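PDB 5YUQ: chintase from Rhizomucor miehei, which hydrolyses the beta-1,4 links of chitin as a fungal family 18 chitinase with a tunnel-shaped active site. Local coordinates for residues Q2-P14 against G343-D355. Residues are numbered along the deposited sequence; the frame is centred on the assembly and turned at random.
Sequences QKLSAYVVDWDLP and GLGGVMLWSLEMD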
loop_
_atom_site.group_PDB
_atom_site.type_symbol
_atom_site.label_atom_id
_atom_site.label_comp_id
_atom_site.label_asym_id
_atom_site.label_seq_id
_atom_site.Cartn_x
_atom_site.Cartn_y
_atom_site.Cartn_z
ATOM N N GLN A 2 4.586 -6.683 14.752
ATOM C CA GLN A 2 3.305 -5.982 14.744
ATOM C C GLN A 2 2.339 -6.789 13.895
ATOM O O GLN A 2 2.518 -6.885 12.687
ATOM C CB GLN A 2 3.481 -4.580 14.158
ATOM C CG GLN A 2 4.298 -3.627 15.022
ATOM C CD GLN A 2 5.747 -4.044 15.180
ATOM O OE1 GLN A 2 6.421 -4.385 14.206
ATOM N NE2 GLN A 2 6.231 -4.033 16.419
ATOM N N LYS A 3 1.327 -7.379 14.523
ATOM C CA LYS A 3 0.448 -8.295 13.799
ATOM C C LYS A 3 -0.496 -7.574 12.844
ATOM O O LYS A 3 -0.722 -8.033 11.728
ATOM C CB LYS A 3 -0.344 -9.170 14.779
ATOM C CG LYS A 3 0.526 -10.188 15.536
ATOM C CD LYS A 3 1.092 -11.223 14.575
ATOM C CE LYS A 3 1.923 -12.288 15.286
ATOM N NZ LYS A 3 3.369 -11.935 15.350
ATOM N N LEU A 4 -1.042 -6.478 13.310
ATOM C CA LEU A 4 -1.979 -5.694 12.501
ATOM C C LEU A 4 -1.590 -4.242 12.525
ATOM O O LEU A 4 -1.665 -3.636 13.539
ATOM C CB LEU A 4 -3.424 -5.949 13.031
ATOM C CG LEU A 4 -4.508 -5.531 12.072
ATOM C CD1 LEU A 4 -5.865 -5.910 12.679
ATOM C CD2 LEU A 4 -4.436 -4.093 11.968
ATOM N N SER A 5 -1.135 -3.689 11.382
ATOM C CA SER A 5 -0.719 -2.298 11.280
ATOM C C SER A 5 -1.705 -1.554 10.416
ATOM O O SER A 5 -2.139 -2.055 9.388
ATOM C CB SER A 5 0.655 -2.207 10.644
ATOM O OG SER A 5 1.609 -2.898 11.438
ATOM N N ALA A 6 -2.059 -0.349 10.839
ATOM C CA ALA A 6 -3.044 0.432 10.115
ATOM C C ALA A 6 -2.429 1.741 9.670
ATOM O O ALA A 6 -1.932 2.507 10.497
ATOM C CB ALA A 6 -4.240 0.705 11.016
ATOM N N TYR A 7 -2.474 2.010 8.367
ATOM C CA TYR A 7 -2.102 3.329 7.878
ATOM C C TYR A 7 -3.212 4.323 8.164
ATOM O O TYR A 7 -4.391 4.028 7.971
ATOM C CB TYR A 7 -1.831 3.296 6.375
ATOM C CG TYR A 7 -0.463 2.764 6.036
ATOM C CD1 TYR A 7 -0.264 1.408 5.831
ATOM C CD2 TYR A 7 0.633 3.613 5.930
ATOM C CE1 TYR A 7 0.992 0.906 5.522
ATOM C CE2 TYR A 7 1.902 3.119 5.596
ATOM C CZ TYR A 7 2.070 1.766 5.412
ATOM O OH TYR A 7 3.316 1.272 5.104
ATOM N N VAL A 8 -2.823 5.497 8.647
ATOM C CA VAL A 8 -3.726 6.636 8.705
ATOM C C VAL A 8 -3.056 7.730 7.903
ATOM O O VAL A 8 -1.825 7.762 7.798
ATOM C CB VAL A 8 -3.980 7.099 10.144
ATOM C CG1 VAL A 8 -4.656 5.990 10.934
ATOM C CG2 VAL A 8 -2.683 7.544 10.823
ATOM N N VAL A 9 -3.855 8.610 7.316
ATOM C CA VAL A 9 -3.319 9.603 6.398
ATOM C C VAL A 9 -3.493 11.025 6.922
ATOM O O VAL A 9 -4.536 11.375 7.466
ATOM C CB VAL A 9 -3.904 9.449 4.962
ATOM C CG1 VAL A 9 -3.561 8.071 4.399
ATOM C CG2 VAL A 9 -5.423 9.679 4.941
ATOM N N ASP A 10 -2.447 11.827 6.760
ATOM C CA ASP A 10 -2.399 13.175 7.323
ATOM C C ASP A 10 -3.555 14.053 6.851
ATOM O O ASP A 10 -4.057 14.892 7.602
ATOM C CB ASP A 10 -1.068 13.826 6.960
ATOM C CG ASP A 10 -0.854 15.144 7.658
ATOM O OD1 ASP A 10 -0.379 15.131 8.821
ATOM O OD2 ASP A 10 -1.143 16.193 7.044
ATOM N N TRP A 11 -3.978 13.855 5.606
ATOM C CA TRP A 11 -5.007 14.694 5.001
ATOM C C TRP A 11 -6.434 14.259 5.334
ATOM O O TRP A 11 -7.393 14.941 4.974
ATOM C CB TRP A 11 -4.814 14.725 3.480
ATOM C CG TRP A 11 -4.842 13.363 2.836
ATOM C CD1 TRP A 11 -5.930 12.733 2.317
ATOM C CD2 TRP A 11 -3.728 12.474 2.634
ATOM N NE1 TRP A 11 -5.568 11.509 1.803
ATOM C CE2 TRP A 11 -4.222 11.326 1.987
ATOM C CE3 TRP A 11 -2.364 12.541 2.938
ATOM C CZ2 TRP A 11 -3.400 10.249 1.633
ATOM C CZ3 TRP A 11 -1.547 11.464 2.591
ATOM C CH2 TRP A 11 -2.072 10.337 1.951
ATOM N N ASP A 12 -6.579 13.129 6.016
ATOM C CA ASP A 12 -7.905 12.611 6.346
ATOM C C ASP A 12 -7.801 11.585 7.468
ATOM O O ASP A 12 -8.018 10.394 7.247
ATOM C CB ASP A 12 -8.547 11.986 5.102
ATOM C CG ASP A 12 -10.050 11.791 5.242
ATOM O OD1 ASP A 12 -10.645 12.258 6.237
ATOM O OD2 ASP A 12 -10.643 11.166 4.344
ATOM N N LEU A 13 -7.484 12.044 8.679
ATOM C CA LEU A 13 -7.361 11.134 9.812
ATOM C C LEU A 13 -8.724 10.575 10.187
ATOM O O LEU A 13 -9.756 11.230 9.975
ATOM C CB LEU A 13 -6.729 11.830 11.021
ATOM C CG LEU A 13 -5.245 12.176 10.868
ATOM C CD1 LEU A 13 -4.766 13.028 12.036
ATOM C CD2 LEU A 13 -4.395 10.904 10.758
ATOM N N PRO A 14 -8.744 9.355 10.734
ATOM C CA PRO A 14 -10.035 8.793 11.141
ATOM C C PRO A 14 -10.636 9.630 12.267
ATOM O O PRO A 14 -9.889 10.165 13.081
ATOM C CB PRO A 14 -9.666 7.404 11.672
ATOM C CG PRO A 14 -8.307 7.107 11.112
ATOM C CD PRO A 14 -7.620 8.436 10.998
ATOM N N GLY A 343 2.503 -18.262 7.474
ATOM C CA GLY A 343 3.332 -17.846 8.592
ATOM C C GLY A 343 3.898 -16.452 8.413
ATOM O O GLY A 343 5.033 -16.181 8.795
ATOM N N LEU A 344 3.102 -15.562 7.830
ATOM C CA LEU A 344 3.531 -14.180 7.636
ATOM C C LEU A 344 3.585 -13.454 8.966
ATOM O O LEU A 344 2.990 -13.894 9.951
ATOM C CB LEU A 344 2.570 -13.438 6.699
ATOM C CG LEU A 344 2.403 -14.034 5.304
ATOM C CD1 LEU A 344 1.655 -13.048 4.408
ATOM C CD2 LEU A 344 3.753 -14.399 4.687
ATOM N N GLY A 345 4.293 -12.331 8.993
ATOM C CA GLY A 345 4.431 -11.564 10.217
ATOM C C GLY A 345 3.178 -10.802 10.597
ATOM O O GLY A 345 3.026 -10.390 11.749
ATOM N N GLY A 346 2.277 -10.632 9.642
ATOM C CA GLY A 346 1.037 -9.947 9.924
ATOM C C GLY A 346 0.399 -9.402 8.668
ATOM O O GLY A 346 0.724 -9.810 7.551
ATOM N N VAL A 347 -0.492 -8.441 8.850
ATOM C CA VAL A 347 -1.143 -7.770 7.764
ATOM C C VAL A 347 -1.152 -6.294 8.068
ATOM O O VAL A 347 -1.025 -5.879 9.194
ATOM C CB VAL A 347 -2.630 -8.208 7.620
ATOM C CG1 VAL A 347 -2.729 -9.653 7.252
ATOM C CG2 VAL A 347 -3.422 -7.802 8.865
ATOM N N MET A 348 -1.277 -5.505 7.001
ATOM C CA MET A 348 -1.465 -4.078 7.197
ATOM C C MET A 348 -2.591 -3.635 6.295
ATOM O O MET A 348 -2.947 -4.345 5.362
ATOM C CB MET A 348 -0.176 -3.269 6.961
ATOM C CG MET A 348 0.420 -3.330 5.550
ATOM S SD MET A 348 -0.410 -2.201 4.398
ATOM C CE MET A 348 0.830 -2.116 3.106
ATOM N N LEU A 349 -3.136 -2.457 6.563
ATOM C CA LEU A 349 -4.280 -1.984 5.802
ATOM C C LEU A 349 -4.078 -0.555 5.327
ATOM O O LEU A 349 -3.505 0.270 6.042
ATOM C CB LEU A 349 -5.561 -2.098 6.634
ATOM C CG LEU A 349 -5.655 -1.204 7.873
ATOM C CD1 LEU A 349 -6.468 0.048 7.556
ATOM C CD2 LEU A 349 -6.261 -1.945 9.052
ATOM N N TRP A 350 -4.549 -0.285 4.114
ATOM C CA TRP A 350 -4.616 1.070 3.580
ATOM C C TRP A 350 -6.058 1.392 3.205
ATOM O O TRP A 350 -6.597 0.777 2.286
ATOM C CB TRP A 350 -3.748 1.222 2.315
ATOM C CG TRP A 350 -3.833 2.626 1.803
ATOM C CD1 TRP A 350 -4.832 3.169 1.034
ATOM C CD2 TRP A 350 -2.925 3.683 2.087
ATOM N NE1 TRP A 350 -4.582 4.501 0.812
ATOM C CE2 TRP A 350 -3.411 4.840 1.448
ATOM C CE3 TRP A 350 -1.728 3.764 2.807
ATOM C CZ2 TRP A 350 -2.747 6.063 1.518
ATOM C CZ3 TRP A 350 -1.073 4.973 2.876
ATOM C CH2 TRP A 350 -1.580 6.107 2.239
ATOM N N SER A 351 -6.706 2.341 3.883
ATOM C CA SER A 351 -6.226 2.999 5.092
ATOM C C SER A 351 -7.420 3.127 6.047
ATOM O O SER A 351 -8.579 2.953 5.645
ATOM C CB SER A 351 -5.620 4.369 4.768
ATOM O OG SER A 351 -6.543 5.155 4.026
ATOM N N LEU A 352 -7.135 3.432 7.308
ATOM C CA LEU A 352 -8.089 3.221 8.393
ATOM C C LEU A 352 -9.381 4.020 8.284
ATOM O O LEU A 352 -10.446 3.538 8.676
ATOM C CB LEU A 352 -7.399 3.492 9.736
ATOM C CG LEU A 352 -8.184 3.094 10.980
ATOM C CD1 LEU A 352 -8.576 1.629 10.914
ATOM C CD2 LEU A 352 -7.357 3.368 12.228
ATOM N N GLU A 353 -9.302 5.230 7.741
ATOM C CA GLU A 353 -10.476 6.095 7.716
ATOM C C GLU A 353 -11.519 5.598 6.717
ATOM O O GLU A 353 -12.648 6.077 6.705
ATOM C CB GLU A 353 -10.071 7.548 7.434
ATOM C CG GLU A 353 -9.968 7.922 5.959
ATOM C CD GLU A 353 -8.783 7.309 5.245
ATOM O OE1 GLU A 353 -7.890 6.709 5.893
ATOM O OE2 GLU A 353 -8.726 7.444 4.003
ATOM N N MET A 354 -11.139 4.630 5.920
ATOM C CA MET A 354 -12.009 4.096 4.884
ATOM C C MET A 354 -13.039 3.084 5.360
ATOM O O MET A 354 -13.948 2.799 4.675
ATOM C CB MET A 354 -11.206 3.460 3.716
ATOM C CG MET A 354 -10.228 4.391 3.089
ATOM S SD MET A 354 -9.324 3.369 1.824
ATOM C CE MET A 354 -8.338 4.662 1.015
ATOM N N ASP A 355 -12.822 2.566 6.560
ATOM C CA ASP A 355 -13.731 1.579 7.126
ATOM C C ASP A 355 -15.035 2.260 7.513
ATOM O O ASP A 355 -15.082 3.486 7.677
ATOM C CB ASP A 355 -13.102 0.928 8.361
ATOM C CG ASP A 355 -13.628 -0.471 8.614
ATOM O OD1 ASP A 355 -14.575 -0.918 7.925
ATOM O OD2 ASP A 355 -13.095 -1.124 9.517
HETATM O O HOH W 1 1.614 -5.471 10.560
HETATM O O HOH W 2 4.779 -10.636 13.629
HETATM O O HOH W 3 -6.670 8.125 7.836
#
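Strands 4-9 and 346-350 run parallel, 16° apart in direction, with L4 beside V347, S5 beside M348 and A6 beside L349. V347 N donates to K3 O, S5 N to V347 O, L349 N to S5 O and Y7 N to L349 O. A cis peptide before S351 follows, and L352 N reaches Y7 O at 2.9 Å, so Y7 is gripped at both backbone polar atoms.

On one face, A6 CB packs 3.9 Å from L349 CD2, and L4 CD2 meets the same methyl. L362 of helix 360-363 covers this aliphatic cluster, which L352 extends. On the other face lie Y7, M348 and W350. M348 SD sits at the edge of the Y7 ring, 3.6 Å from Y7 CE1, a Met-aromatic contact. Y7 OH is hydrogen-bonded to N103 OD1, which anchors the far end of the ring. With chi1 at -180°, the W350 side chain extends opposite its amide nitrogen and crosses the Y7 and V9 side chains at roughly a right angle. W350 CE3 lies 3.6 Å from Y7 CB, with the two six-membered rings inclined at 48°. V9 CG1 presses on W350 CH2 at 3.5 Å.

E353 CG lies 3.4 Å from D12 O, and E353 CB packs against P14 CA. E353 OE1 takes a 2.8 Å bond from S351 OG and another from a water that also bridges V9 N and D12 O. D12 OD2 and E353 OE2 are 4.2 Å apart, which may raise a carboxylate's proton affinity, but the two donors would tend to offset this on E353.

The pairing joins the first and last strands of the family 18 TIM barrel and closes the cylinder. The cis peptide and the Y7 and V9 packing fix the W350 indole at the C-terminal end of the last strand. A tryptophan there typically lines the -1 subsite of family 18 chitinases, and W350 probably does so here.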